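Local coordinates for putative redox protein (Lactobacillus casei, PDB 2QL8) that probably acts as a thiol-dependent redox enzyme of the OsmC/Ohr family, whose members typically use paired cysteines to reduce organic peroxides at a dimer interface, at the interface of chains A and B. Coordinates in Å, arbitrary orientation; residue numbers count along the deposited sequence, not the author numbering. Chains: chain A/B, Putative redox protein.

Contact 1: the interface of chains A and B. Residues chain A 55, 59, 122-123, 126; chain B 48, 52, 93-94.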
# COMPACT_ATOMS: atom_id res chain seq x y z
N SER A 55 -4.71 -1.47 -2.20
CA SER A 55 -3.66 -1.26 -3.20
C SER A 55 -3.27 -2.56 -3.92
O SER A 55 -3.27 -2.64 -5.18
CB SER A 55 -2.41 -0.62 -2.58
OG SER A 55 -1.37 -0.48 -3.53
N CYS A 59 -3.98 -3.80 -7.74
CA CYS A 59 -2.85 -3.98 -8.64
C CYS A 59 -2.80 -5.41 -9.23
O CYS A 59 -2.60 -5.61 -10.45
CB CYS A 59 -1.54 -3.65 -7.95
SG CYS A 59 -0.17 -3.31 -9.06
N PRO A 122 3.33 -4.62 -9.89
CA PRO A 122 4.27 -3.76 -9.12
C PRO A 122 4.23 -3.87 -7.60
O PRO A 122 5.29 -3.85 -6.97
CB PRO A 122 3.93 -2.36 -9.63
CG PRO A 122 3.50 -2.61 -11.07
CD PRO A 122 2.70 -3.88 -11.02
N VAL A 123 3.05 -3.97 -7.02
CA VAL A 123 2.97 -3.99 -5.55
C VAL A 123 3.51 -5.34 -5.06
O VAL A 123 4.22 -5.41 -4.07
CB VAL A 123 1.56 -3.65 -5.01
CG1 VAL A 123 1.56 -3.71 -3.45
CG2 VAL A 123 1.08 -2.26 -5.52
N LEU A 126 7.18 -5.14 -4.93
CA LEU A 126 7.69 -4.38 -3.78
C LEU A 126 7.72 -5.25 -2.52
O LEU A 126 8.56 -5.03 -1.68
CB LEU A 126 6.81 -3.17 -3.49
CG LEU A 126 6.89 -2.03 -4.52
CD1 LEU A 126 5.86 -0.92 -4.13
CD2 LEU A 126 8.29 -1.46 -4.72
N PRO B 48 -3.64 1.84 -7.46
CA PRO B 48 -2.74 1.24 -6.48
C PRO B 48 -1.68 2.17 -5.96
O PRO B 48 -1.24 2.04 -4.81
CB PRO B 48 -2.17 0.02 -7.21
CG PRO B 48 -3.26 -0.33 -8.25
CD PRO B 48 -3.71 1.04 -8.70
N LEU B 52 -1.31 2.91 -2.05
CA LEU B 52 -0.06 2.61 -1.38
C LEU B 52 0.49 3.85 -0.66
O LEU B 52 0.92 3.77 0.50
CB LEU B 52 0.96 2.05 -2.36
CG LEU B 52 2.34 1.70 -1.79
CD1 LEU B 52 2.27 0.69 -0.64
CD2 LEU B 52 3.36 1.28 -2.92
N GLN B 93 7.04 -1.19 -12.63
CA GLN B 93 7.43 -1.06 -11.21
C GLN B 93 6.84 0.20 -10.62
O GLN B 93 6.43 1.13 -11.32
CB GLN B 93 8.93 -0.99 -11.04
CG GLN B 93 9.73 -2.17 -11.57
CD GLN B 93 11.18 -2.05 -11.26
OE1 GLN B 93 11.57 -2.15 -10.09
NE2 GLN B 93 12.00 -1.72 -12.29
N PHE B 94 6.77 0.20 -9.28
CA PHE B 94 6.50 1.44 -8.54
C PHE B 94 7.76 1.84 -7.80
O PHE B 94 8.47 0.98 -7.27
CB PHE B 94 5.39 1.32 -7.50
CG PHE B 94 4.00 1.05 -8.04
CD1 PHE B 94 3.66 1.12 -9.38
CD2 PHE B 94 2.97 0.75 -7.12
CE1 PHE B 94 2.37 0.86 -9.79
CE2 PHE B 94 1.71 0.48 -7.52
CZ PHE B 94 1.39 0.54 -8.87
O HOH W 1 7.43 -2.48 -8.27
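B:Phe94 packs its ring against A:Pro122 and A:Val123, at the start of helix 122-127 of the other chain. Its CG lies anti to the carbonyl carbon (chi1 -66°), which sends the ring from strand 91-102 towards that helix. At the root, CB meets the methyl CD1 of A:Leu126 at 4.1 Å. Further out, one ring face receives A:Pro122. The proline CB sits above it as a CH-pi contact, 3.6 Å from the centroid, and is offset towards the rim where CD1 and CE1 lie. On the same side, at the opposite edge of the ring, CE2 touches the methyl CG2 of A:Val123 at 3.5 Å. At the tip, CZ comes within 4.2 Å of SG of A:Cys59, by family the likely peroxidatic cysteine. B:Pro48, of the same chain as the phenylalanine, puts its CB at the ring edge in plane and helps to hold the ring. A water joins the backbone N of B:Phe94 to the carbonyl O of A:Pro122. Nearby, B:Leu52 CD2 meets A:Leu126 CD1 methyl to methyl at 3.5 Å. B:Pro48 CG also leans on CA of A:Cys59, so the proline ring rests against helix 48-70 of chain A. The polar end of the patch is the hydroxyl of A:Ser55. With OG anti to its own backbone N, it donates to the carbonyl O of B:Pro48 at 2.8 Å, the donor tilted 22° from the carbonyl plane.

Contact 2: the interface of chains A and B. Residues chain A 91-94; chain B 59, 120, 122, 125.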
# COMPACT_ATOMS: atom_id res chain seq x y z
N GLU A 91 8.17 -3.11 17.53
CA GLU A 91 8.39 -4.42 16.94
C GLU A 91 7.14 -4.87 16.20
O GLU A 91 6.76 -6.05 16.26
CB GLU A 91 8.72 -5.44 18.04
CG GLU A 91 9.94 -5.15 18.82
CD GLU A 91 10.27 -6.31 19.77
OE1 GLU A 91 9.42 -6.65 20.64
OE2 GLU A 91 11.37 -6.89 19.61
N TYR A 92 6.44 -3.95 15.53
CA TYR A 92 5.22 -4.28 14.81
C TYR A 92 5.52 -4.63 13.36
O TYR A 92 6.49 -4.13 12.76
CB TYR A 92 4.21 -3.14 14.79
CG TYR A 92 3.60 -2.79 16.13
CD1 TYR A 92 2.82 -3.72 16.83
CD2 TYR A 92 3.82 -1.55 16.71
CE1 TYR A 92 2.26 -3.39 18.05
CE2 TYR A 92 3.27 -1.23 17.92
CZ TYR A 92 2.48 -2.14 18.60
OH TYR A 92 1.95 -1.82 19.86
N GLN A 93 4.71 -5.53 12.82
CA GLN A 93 4.81 -5.90 11.40
C GLN A 93 3.42 -6.08 10.81
O GLN A 93 2.45 -6.25 11.55
CB GLN A 93 5.58 -7.19 11.21
CG GLN A 93 6.99 -7.19 11.71
CD GLN A 93 7.67 -8.49 11.42
OE1 GLN A 93 7.99 -8.77 10.26
NE2 GLN A 93 7.89 -9.30 12.44
N PHE A 94 3.35 -6.04 9.47
CA PHE A 94 2.19 -6.49 8.73
C PHE A 94 2.54 -7.80 8.00
O PHE A 94 3.66 -7.96 7.47
CB PHE A 94 1.74 -5.48 7.67
CG PHE A 94 1.17 -4.20 8.20
CD1 PHE A 94 0.95 -3.95 9.56
CD2 PHE A 94 0.86 -3.20 7.30
CE1 PHE A 94 0.43 -2.75 9.96
CE2 PHE A 94 0.36 -1.97 7.74
CZ PHE A 94 0.17 -1.76 9.08
N CYS B 59 0.78 5.16 7.98
CA CYS B 59 1.58 4.32 8.88
C CYS B 59 2.79 5.09 9.43
O CYS B 59 3.05 5.07 10.63
CB CYS B 59 2.00 3.05 8.16
SG CYS B 59 2.54 1.71 9.25
N ARG B 120 10.66 1.36 12.36
CA ARG B 120 9.53 0.84 13.13
C ARG B 120 8.25 0.70 12.33
O ARG B 120 7.43 -0.18 12.59
CB ARG B 120 9.26 1.72 14.36
CG ARG B 120 10.28 1.46 15.45
CD ARG B 120 10.30 2.52 16.54
NE ARG B 120 9.03 2.60 17.23
CZ ARG B 120 8.83 3.31 18.33
NH1 ARG B 120 9.83 3.96 18.86
NH2 ARG B 120 7.65 3.35 18.88
N PRO B 122 5.52 -0.47 10.08
CA PRO B 122 5.34 -1.73 9.36
C PRO B 122 5.39 -1.67 7.83
O PRO B 122 5.93 -2.57 7.22
CB PRO B 122 3.98 -2.24 9.84
CG PRO B 122 3.94 -1.77 11.28
CD PRO B 122 4.57 -0.36 11.21
N LYS B 125 8.94 -1.24 6.75
CA LYS B 125 9.68 -2.49 6.85
C LYS B 125 9.36 -3.42 5.67
O LYS B 125 10.27 -4.13 5.17
CB LYS B 125 9.32 -3.17 8.17
CG LYS B 125 9.86 -2.47 9.40
CD LYS B 125 9.50 -3.46 10.61
CE LYS B 125 9.28 -2.88 11.81
NZ LYS B 125 9.11 -4.00 12.81
O HOH W 2 6.03 -5.16 8.47
O HOH W 3 7.27 -1.23 15.15
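A:Tyr92 to A:Phe94 form an extended backbone that faces B:Pro122 and B:Lys125 on the short helix 122-127 of chain B. A water joins the main chains at A:Tyr92. It lies 2.9 Å from A:Tyr92 N, and it reaches the carbonyl O of B:Arg120, the last residue of helix 107-120, at 2.8 Å. B:Lys125 adds a direct bond. Its chain is extended beyond CG, and the side-chain amine NZ donates to A:Tyr92 O at 2.6 Å. The C=O...N angle is 142°, and the donor is tilted 33° from the carbonyl plane. A:Gln93 CG passes the same NZ at 4.0 Å, with the two side chains at about a right angle. B:Pro122 touches A:Phe94 and A:Tyr92 with different atoms. Its CB lies over one face of the A:Phe94 ring, the twin of the pairing in contact 1. Its CG instead meets the methylene CB of A:Tyr92 at 3.8 Å. An alanine in place of A:Phe94 would probably leave B:Pro122 without its aromatic face and open a gap beside the B:Cys59 sulfur. The site ties strand 91-102 of one subunit to the short helix 122-127 of the other, near B:Cys59 on helix 48-70. It also probably lets the first chain wall the region around B:Cys59, the likely redox cysteine.

Contact 3: the interface of chains A and B. Residues chain A 39-40, 47, 49-50; chain B 11-12.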
# COMPACT_ATOMS: atom_id res chain seq x y z
N PRO A 39 -6.68 0.78 13.99
CA PRO A 39 -7.41 -0.49 13.80
C PRO A 39 -7.81 -1.15 15.13
O PRO A 39 -8.63 -2.06 15.12
CB PRO A 39 -6.40 -1.37 13.07
CG PRO A 39 -5.08 -0.86 13.45
CD PRO A 39 -5.28 0.67 13.58
N MSE A 40 -7.20 -0.69 16.23
CA MSE A 40 -7.41 -1.29 17.56
C MSE A 40 -8.65 -0.76 18.27
O MSE A 40 -8.94 -1.20 19.39
CB MSE A 40 -6.18 -1.12 18.44
CG MSE A 40 -4.90 -1.74 17.89
SE MSE A 40 -5.12 -3.57 17.21
CE MSE A 40 -5.28 -4.43 18.93
N ASN A 47 -7.35 2.43 7.64
CA ASN A 47 -6.05 2.26 8.29
C ASN A 47 -5.05 1.74 7.28
O ASN A 47 -5.43 1.40 6.14
CB ASN A 47 -6.20 1.32 9.51
CG ASN A 47 -6.87 -0.01 9.15
OD1 ASN A 47 -6.36 -0.73 8.29
ND2 ASN A 47 -8.02 -0.32 9.81
N GLU A 49 -3.42 -1.00 7.01
CA GLU A 49 -3.62 -2.40 6.68
C GLU A 49 -4.65 -2.52 5.56
O GLU A 49 -4.43 -3.16 4.52
CB GLU A 49 -4.11 -3.15 7.92
CG GLU A 49 -3.06 -3.31 9.04
CD GLU A 49 -3.07 -2.15 10.09
OE1 GLU A 49 -3.61 -1.04 9.80
OE2 GLU A 49 -2.55 -2.40 11.21
N GLN A 50 -5.78 -1.84 5.74
CA GLN A 50 -6.84 -1.82 4.74
C GLN A 50 -6.35 -1.18 3.42
O GLN A 50 -6.63 -1.68 2.32
CB GLN A 50 -8.07 -1.08 5.24
CG GLN A 50 -8.86 -1.84 6.33
CD GLN A 50 -10.12 -1.12 6.78
OE1 GLN A 50 -10.44 -0.03 6.29
NE2 GLN A 50 -10.86 -1.75 7.71
N LEU B 11 -2.96 -9.19 16.14
CA LEU B 11 -3.61 -8.06 16.81
C LEU B 11 -4.86 -7.63 16.08
O LEU B 11 -5.83 -7.19 16.70
CB LEU B 11 -2.63 -6.88 16.97
CG LEU B 11 -1.29 -7.15 17.67
CD1 LEU B 11 -0.25 -6.01 17.44
CD2 LEU B 11 -1.58 -7.37 19.18
N TYR B 12 -4.83 -7.70 14.74
CA TYR B 12 -5.89 -7.19 13.92
C TYR B 12 -5.72 -7.86 12.56
O TYR B 12 -4.59 -8.08 12.11
CB TYR B 12 -5.76 -5.68 13.74
CG TYR B 12 -6.69 -5.03 12.75
CD1 TYR B 12 -8.02 -4.78 13.03
CD2 TYR B 12 -6.22 -4.67 11.47
CE1 TYR B 12 -8.86 -4.16 12.12
CE2 TYR B 12 -7.06 -4.05 10.54
CZ TYR B 12 -8.37 -3.80 10.85
OH TYR B 12 -9.20 -3.16 9.99
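B:Tyr12 lays one ring face under A:Pro39 and reaches its phenol oxygen towards A:Asn47. The proline CB stands over the centre of the ring, 3.5 Å from the centroid, in a CH-pi contact. The carbonyl O of A:Pro39 comes to 3.5 Å from ring atom CD1. At the tip, A:Asn47 ND2 donates to the hydroxyl OH at 3.1 Å, with 155° at the hydrogen. The two groups meet tip to tip, amide and ring planes nearly perpendicular at 89°. A:Gln50 NE2 adds a weak bond to the same OH from a side chain that crosses the tyrosine. A:Glu49 CB brushes CE2 at 4.0 Å. At the root of the tyrosine, the selenomethionine A:Met40 bends over B:Leu11, its CE 3.6 Å from the leucine carbonyl O. In the second shell, the backbone N of A:Gln50 donates to A:Asn47 OD1 at 2.8 Å. A:Asn47 CG lies between its own backbone N and carbonyl carbon (chi1 53°), which lets OD1 take that bond while ND2 points at the phenol. A:Asn47 thus caps the N-terminal end of helix 48-70, just ahead of its first turn. The site lies where the loop residues A:Pro39 and A:Met40 and this helix start receive the beginning of strand 12-18 from chain B.

Contacts 2 and 3 are neighbours, their C-alpha centres about 12 Å apart. Contact 1 lies about 18 Å from contact 2 and about 20 Å from contact 3. Contacts 1 and 2 are overlapping two-fold twins: both use strand 91-102 of one chain against helix 122-127 of the other, so each subunit gives and receives a phenylalanine. Helix 48-70 appears in all three, with its start in contacts 1 and 3 and the likely redox cysteine in contacts 1 and 2. The reciprocal pairing fits the dimer usual in this family, with both active sites probably depending on the partner subunit.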